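Putative immunoglobulin-blocking virulence protein (Mycoplasma mycoides subsp. capri, PDB 7ADK) probably binds host immunoglobulins and blocks their action as a mycoplasma virulence factor. Local coordinates at residues I299-I313 with N321-P334. Residues are numbered along the deposited sequence; the frame is centred on the assembly and turned at random.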
loop_
_atom_site.group_PDB
_atom_site.type_symbol
_atom_site.label_atom_id
_atom_site.label_comp_id
_atom_site.label_asym_id
_atom_site.label_seq_id
_atom_site.Cartn_x
_atom_site.Cartn_y
_atom_site.Cartn_z
ATOM N N ILE A 299 31.503 -12.731 40.864
ATOM C CA ILE A 299 30.201 -12.259 40.346
ATOM C C ILE A 299 30.034 -10.750 40.588
ATOM O O ILE A 299 30.360 -10.246 41.662
ATOM C CB ILE A 299 29.033 -13.061 40.965
ATOM C CG1 ILE A 299 29.058 -14.559 40.606
ATOM C CG2 ILE A 299 27.662 -12.478 40.584
ATOM C CD1 ILE A 299 29.043 -14.890 39.110
ATOM N N ALA A 300 29.522 -10.031 39.593
ATOM C CA ALA A 300 29.268 -8.592 39.625
ATOM C C ALA A 300 28.083 -8.174 40.520
ATOM O O ALA A 300 27.151 -8.938 40.766
ATOM C CB ALA A 300 29.064 -8.116 38.191
ATOM N N SER A 301 28.109 -6.923 40.990
ATOM C CA SER A 301 27.249 -6.414 42.068
ATOM C C SER A 301 25.747 -6.482 41.772
ATOM O O SER A 301 24.964 -6.768 42.666
ATOM C CB SER A 301 27.661 -4.967 42.370
ATOM O OG SER A 301 27.089 -4.465 43.556
ATOM N N THR A 302 25.327 -6.235 40.533
ATOM C CA THR A 302 23.917 -6.303 40.119
ATOM C C THR A 302 23.450 -7.745 39.979
ATOM O O THR A 302 22.448 -8.133 40.567
ATOM C CB THR A 302 23.709 -5.567 38.792
ATOM O OG1 THR A 302 24.596 -6.076 37.828
ATOM C CG2 THR A 302 23.968 -4.070 38.918
ATOM N N SER A 303 24.207 -8.581 39.267
ATOM C CA SER A 303 23.899 -10.001 39.090
ATOM C C SER A 303 23.926 -10.820 40.385
ATOM O O SER A 303 23.318 -11.881 40.438
ATOM C CB SER A 303 24.827 -10.602 38.049
ATOM O OG SER A 303 24.494 -10.080 36.785
ATOM N N GLU A 304 24.551 -10.339 41.462
ATOM C CA GLU A 304 24.403 -10.936 42.792
ATOM C C GLU A 304 23.023 -10.671 43.434
ATOM O O GLU A 304 22.483 -11.541 44.112
ATOM C CB GLU A 304 25.551 -10.444 43.678
ATOM C CG GLU A 304 25.634 -11.140 45.026
ATOM C CD GLU A 304 26.912 -10.773 45.777
ATOM O OE1 GLU A 304 27.682 -11.688 46.152
ATOM O OE2 GLU A 304 27.155 -9.570 46.008
ATOM N N LYS A 305 22.397 -9.516 43.187
ATOM C CA LYS A 305 21.050 -9.223 43.710
ATOM C C LYS A 305 19.940 -9.996 42.996
ATOM O O LYS A 305 19.021 -10.481 43.642
ATOM C CB LYS A 305 20.800 -7.703 43.812
ATOM C CG LYS A 305 20.062 -7.022 42.652
ATOM C CD LYS A 305 20.137 -5.502 42.759
ATOM C CE LYS A 305 19.468 -4.762 41.610
ATOM N NZ LYS A 305 18.014 -4.794 41.669
ATOM N N TYR A 306 20.053 -10.255 41.698
ATOM C CA TYR A 306 19.140 -11.175 41.008
ATOM C C TYR A 306 19.257 -12.621 41.521
ATOM O O TYR A 306 18.254 -13.319 41.655
ATOM C CB TYR A 306 19.353 -11.096 39.503
ATOM C CG TYR A 306 18.749 -9.873 38.852
ATOM C CD1 TYR A 306 19.408 -8.641 38.905
ATOM C CD2 TYR A 306 17.532 -9.972 38.162
ATOM C CE1 TYR A 306 18.872 -7.521 38.257
ATOM C CE2 TYR A 306 16.995 -8.856 37.510
ATOM C CZ TYR A 306 17.670 -7.629 37.545
ATOM O OH TYR A 306 17.155 -6.568 36.893
ATOM N N LEU A 307 20.455 -13.054 41.907
ATOM C CA LEU A 307 20.671 -14.331 42.576
ATOM C C LEU A 307 20.015 -14.394 43.971
ATOM O O LEU A 307 19.455 -15.434 44.305
ATOM C CB LEU A 307 22.181 -14.612 42.592
ATOM C CG LEU A 307 22.608 -15.951 43.204
ATOM C CD1 LEU A 307 22.006 -17.129 42.451
ATOM C CD2 LEU A 307 24.127 -16.081 43.136
ATOM N N GLU A 308 19.995 -13.301 44.751
ATOM C CA GLU A 308 19.194 -13.195 45.989
ATOM C C GLU A 308 17.670 -13.267 45.750
ATOM O O GLU A 308 16.951 -13.812 46.583
ATOM C CB GLU A 308 19.533 -11.908 46.752
ATOM C CG GLU A 308 20.926 -11.914 47.381
ATOM C CD GLU A 308 21.334 -10.581 48.015
ATOM O OE1 GLU A 308 20.766 -9.518 47.699
ATOM O OE2 GLU A 308 22.241 -10.576 48.868
ATOM N N LYS A 309 17.162 -12.793 44.604
ATOM C CA LYS A 309 15.780 -13.031 44.135
ATOM C C LYS A 309 15.562 -14.443 43.566
ATOM O O LYS A 309 14.436 -14.804 43.246
ATOM C CB LYS A 309 15.375 -11.956 43.114
ATOM C CG LYS A 309 15.154 -10.577 43.739
ATOM C CD LYS A 309 14.966 -9.456 42.720
ATOM C CE LYS A 309 13.765 -9.647 41.824
ATOM N NZ LYS A 309 13.542 -8.522 40.924
ATOM N N GLY A 310 16.614 -15.254 43.470
ATOM C CA GLY A 310 16.581 -16.644 43.015
ATOM C C GLY A 310 16.669 -16.871 41.505
ATOM O O GLY A 310 16.391 -17.982 41.058
ATOM N N LEU A 311 17.065 -15.869 40.720
ATOM C CA LEU A 311 17.273 -15.990 39.276
ATOM C C LEU A 311 18.773 -16.055 38.960
ATOM O O LEU A 311 19.523 -15.140 39.279
ATOM C CB LEU A 311 16.612 -14.809 38.543
ATOM C CG LEU A 311 15.171 -14.436 38.915
ATOM C CD1 LEU A 311 14.706 -13.325 37.989
ATOM C CD2 LEU A 311 14.190 -15.591 38.784
ATOM N N THR A 312 19.233 -17.131 38.337
ATOM C CA THR A 312 20.651 -17.346 38.003
ATOM C C THR A 312 21.005 -16.709 36.661
ATOM O O THR A 312 20.181 -16.725 35.755
ATOM C CB THR A 312 21.011 -18.839 37.972
ATOM O OG1 THR A 312 20.208 -19.568 37.080
ATOM C CG2 THR A 312 20.844 -19.492 39.326
ATOM N N ILE A 313 22.238 -16.212 36.501
ATOM C CA ILE A 313 22.780 -15.695 35.230
ATOM C C ILE A 313 22.512 -16.700 34.107
ATOM O O ILE A 313 22.898 -17.863 34.235
ATOM C CB ILE A 313 24.302 -15.403 35.351
ATOM C CG1 ILE A 313 24.570 -14.225 36.313
ATOM C CG2 ILE A 313 24.919 -15.163 33.962
ATOM C CD1 ILE A 313 26.045 -13.971 36.604
ATOM N N ASN A 321 32.613 -7.773 32.920
ATOM C CA ASN A 321 32.768 -6.315 32.978
ATOM C C ASN A 321 34.233 -5.910 33.227
ATOM O O ASN A 321 35.131 -6.742 33.325
ATOM C CB ASN A 321 31.744 -5.676 33.935
ATOM C CG ASN A 321 32.041 -5.769 35.416
ATOM O OD1 ASN A 321 33.133 -5.508 35.877
ATOM N ND2 ASN A 321 31.051 -6.061 36.216
ATOM N N GLU A 322 34.471 -4.609 33.339
ATOM C CA GLU A 322 35.786 -3.972 33.457
ATOM C C GLU A 322 36.659 -4.523 34.592
ATOM O O GLU A 322 37.872 -4.578 34.453
ATOM C CB GLU A 322 35.606 -2.458 33.683
ATOM C CG GLU A 322 34.917 -1.686 32.547
ATOM C CD GLU A 322 33.395 -1.877 32.438
ATOM O OE1 GLU A 322 32.753 -2.353 33.398
ATOM O OE2 GLU A 322 32.817 -1.545 31.383
ATOM N N ALA A 323 36.073 -4.946 35.710
ATOM C CA ALA A 323 36.794 -5.313 36.932
ATOM C C ALA A 323 37.187 -6.802 37.043
ATOM O O ALA A 323 37.570 -7.264 38.117
ATOM C CB ALA A 323 35.966 -4.825 38.122
ATOM N N GLY A 324 37.098 -7.571 35.955
ATOM C CA GLY A 324 37.392 -9.009 35.966
ATOM C C GLY A 324 36.376 -9.813 36.771
ATOM O O GLY A 324 36.731 -10.583 37.660
ATOM N N GLU A 325 35.099 -9.600 36.482
ATOM C CA GLU A 325 33.977 -10.212 37.188
ATOM C C GLU A 325 32.801 -10.449 36.229
ATOM O O GLU A 325 32.625 -9.719 35.254
ATOM C CB GLU A 325 33.608 -9.340 38.400
ATOM C CG GLU A 325 33.274 -7.903 37.994
ATOM C CD GLU A 325 32.902 -6.997 39.169
ATOM O OE1 GLU A 325 33.582 -7.029 40.212
ATOM O OE2 GLU A 325 31.919 -6.236 39.060
ATOM N N ILE A 326 32.031 -11.503 36.487
ATOM C CA ILE A 326 30.965 -12.000 35.614
ATOM C C ILE A 326 29.645 -11.287 35.932
ATOM O O ILE A 326 29.221 -11.225 37.082
ATOM C CB ILE A 326 30.835 -13.531 35.727
ATOM C CG1 ILE A 326 32.140 -14.237 35.326
ATOM C CG2 ILE A 326 29.671 -14.046 34.884
ATOM C CD1 ILE A 326 32.065 -15.754 35.479
ATOM N N ASP A 327 28.981 -10.783 34.903
ATOM C CA ASP A 327 27.749 -9.991 34.924
ATOM C C ASP A 327 26.818 -10.474 33.798
ATOM O O ASP A 327 27.229 -11.290 32.976
ATOM C CB ASP A 327 28.141 -8.513 34.781
ATOM C CG ASP A 327 27.065 -7.531 35.250
ATOM O OD1 ASP A 327 27.362 -6.314 35.279
ATOM O OD2 ASP A 327 25.959 -7.972 35.640
ATOM N N SER A 328 25.563 -10.040 33.725
ATOM C CA SER A 328 24.686 -10.445 32.616
ATOM C C SER A 328 23.631 -9.412 32.245
ATOM O O SER A 328 23.344 -8.484 32.994
ATOM C CB SER A 328 24.065 -11.830 32.855
ATOM O OG SER A 328 22.956 -11.807 33.714
ATOM N N ASN A 329 23.066 -9.579 31.050
ATOM C CA ASN A 329 21.860 -8.893 30.590
ATOM C C ASN A 329 20.645 -9.847 30.554
ATOM O O ASN A 329 19.765 -9.708 29.712
ATOM C CB ASN A 329 22.170 -8.148 29.276
ATOM C CG ASN A 329 22.643 -9.019 28.122
ATOM O OD1 ASN A 329 22.262 -10.163 27.948
ATOM N ND2 ASN A 329 23.491 -8.493 27.268
ATOM N N GLY A 330 20.613 -10.857 31.430
ATOM C CA GLY A 330 19.587 -11.901 31.433
ATOM C C GLY A 330 19.762 -12.945 32.533
ATOM O O GLY A 330 20.864 -13.448 32.759
ATOM N N TRP A 331 18.669 -13.246 33.243
ATOM C CA TRP A 331 18.602 -14.142 34.408
ATOM C C TRP A 331 17.347 -15.019 34.349
ATOM O O TRP A 331 16.271 -14.547 33.995
ATOM C CB TRP A 331 18.635 -13.367 35.739
ATOM C CG TRP A 331 19.675 -12.307 35.893
ATOM C CD1 TRP A 331 20.874 -12.465 36.485
ATOM C CD2 TRP A 331 19.643 -10.925 35.423
ATOM N NE1 TRP A 331 21.588 -11.292 36.400
ATOM C CE2 TRP A 331 20.880 -10.313 35.753
ATOM C CE3 TRP A 331 18.707 -10.131 34.724
ATOM C CZ2 TRP A 331 21.181 -8.995 35.410
ATOM C CZ3 TRP A 331 19.005 -8.805 34.371
ATOM C CH2 TRP A 331 20.236 -8.234 34.714
ATOM N N GLY A 332 17.473 -16.294 34.702
ATOM C CA GLY A 332 16.395 -17.273 34.616
ATOM C C GLY A 332 16.111 -17.983 35.935
ATOM O O GLY A 332 17.036 -18.229 36.710
ATOM N N PRO A 333 14.856 -18.340 36.227
ATOM C CA PRO A 333 14.517 -19.187 37.360
ATOM C C PRO A 333 14.835 -20.668 37.066
ATOM O O PRO A 333 15.003 -21.059 35.904
ATOM C CB PRO A 333 13.024 -18.957 37.555
ATOM C CG PRO A 333 12.516 -18.728 36.141
ATOM C CD PRO A 333 13.667 -18.001 35.472
ATOM N N PRO A 334 14.883 -21.539 38.085
ATOM C CA PRO A 334 14.768 -22.977 37.869
ATOM C C PRO A 334 13.412 -23.307 37.230
ATOM O O PRO A 334 12.430 -22.611 37.476
ATOM C CB PRO A 334 14.919 -23.628 39.246
ATOM C CG PRO A 334 15.360 -22.496 40.170
ATOM C CD PRO A 334 14.864 -21.234 39.499
#
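One face of the W331 indole carries the Y306 ring, stacked face to face with the six-membered ring at 8° between planes and 3.7 Å between centroids; Y306 CB lies over the five-membered ring as a CH-pi contact. On the opposite face sits S328 OG, near the rim. S303 approaches the indole edge: W331 NE1 donates nearly within its ring plane to S303 OG at 3.2 Å. That hydroxyl in turn donates a hydrogen bond to D327 OD2 (2.8 Å), on the anti side of the carboxylate, while the backbone N of S328 reaches the same oxygen from above the carboxylate plane. D327 gets there with CG anti to its backbone N (chi1 -160°), and its CB packs on A300 CB. A300 N donates a hydrogen bond to I326 O at 2.8 Å. I313 CD1 meets I326 CG2, I313 CG2 meets S328 CB, and L311 CB touches W331 CB. The T312 side chain points to the face opposite I313 and W331, touching V188 of helix 182-194. Helix 301-308 ends in a Schellman motif at G310, and edge strand 312-313 follows, T312 and G332 forming an antiparallel hydrogen-bonded pair that joins it to a three-stranded antiparallel sheet centred on 326-332.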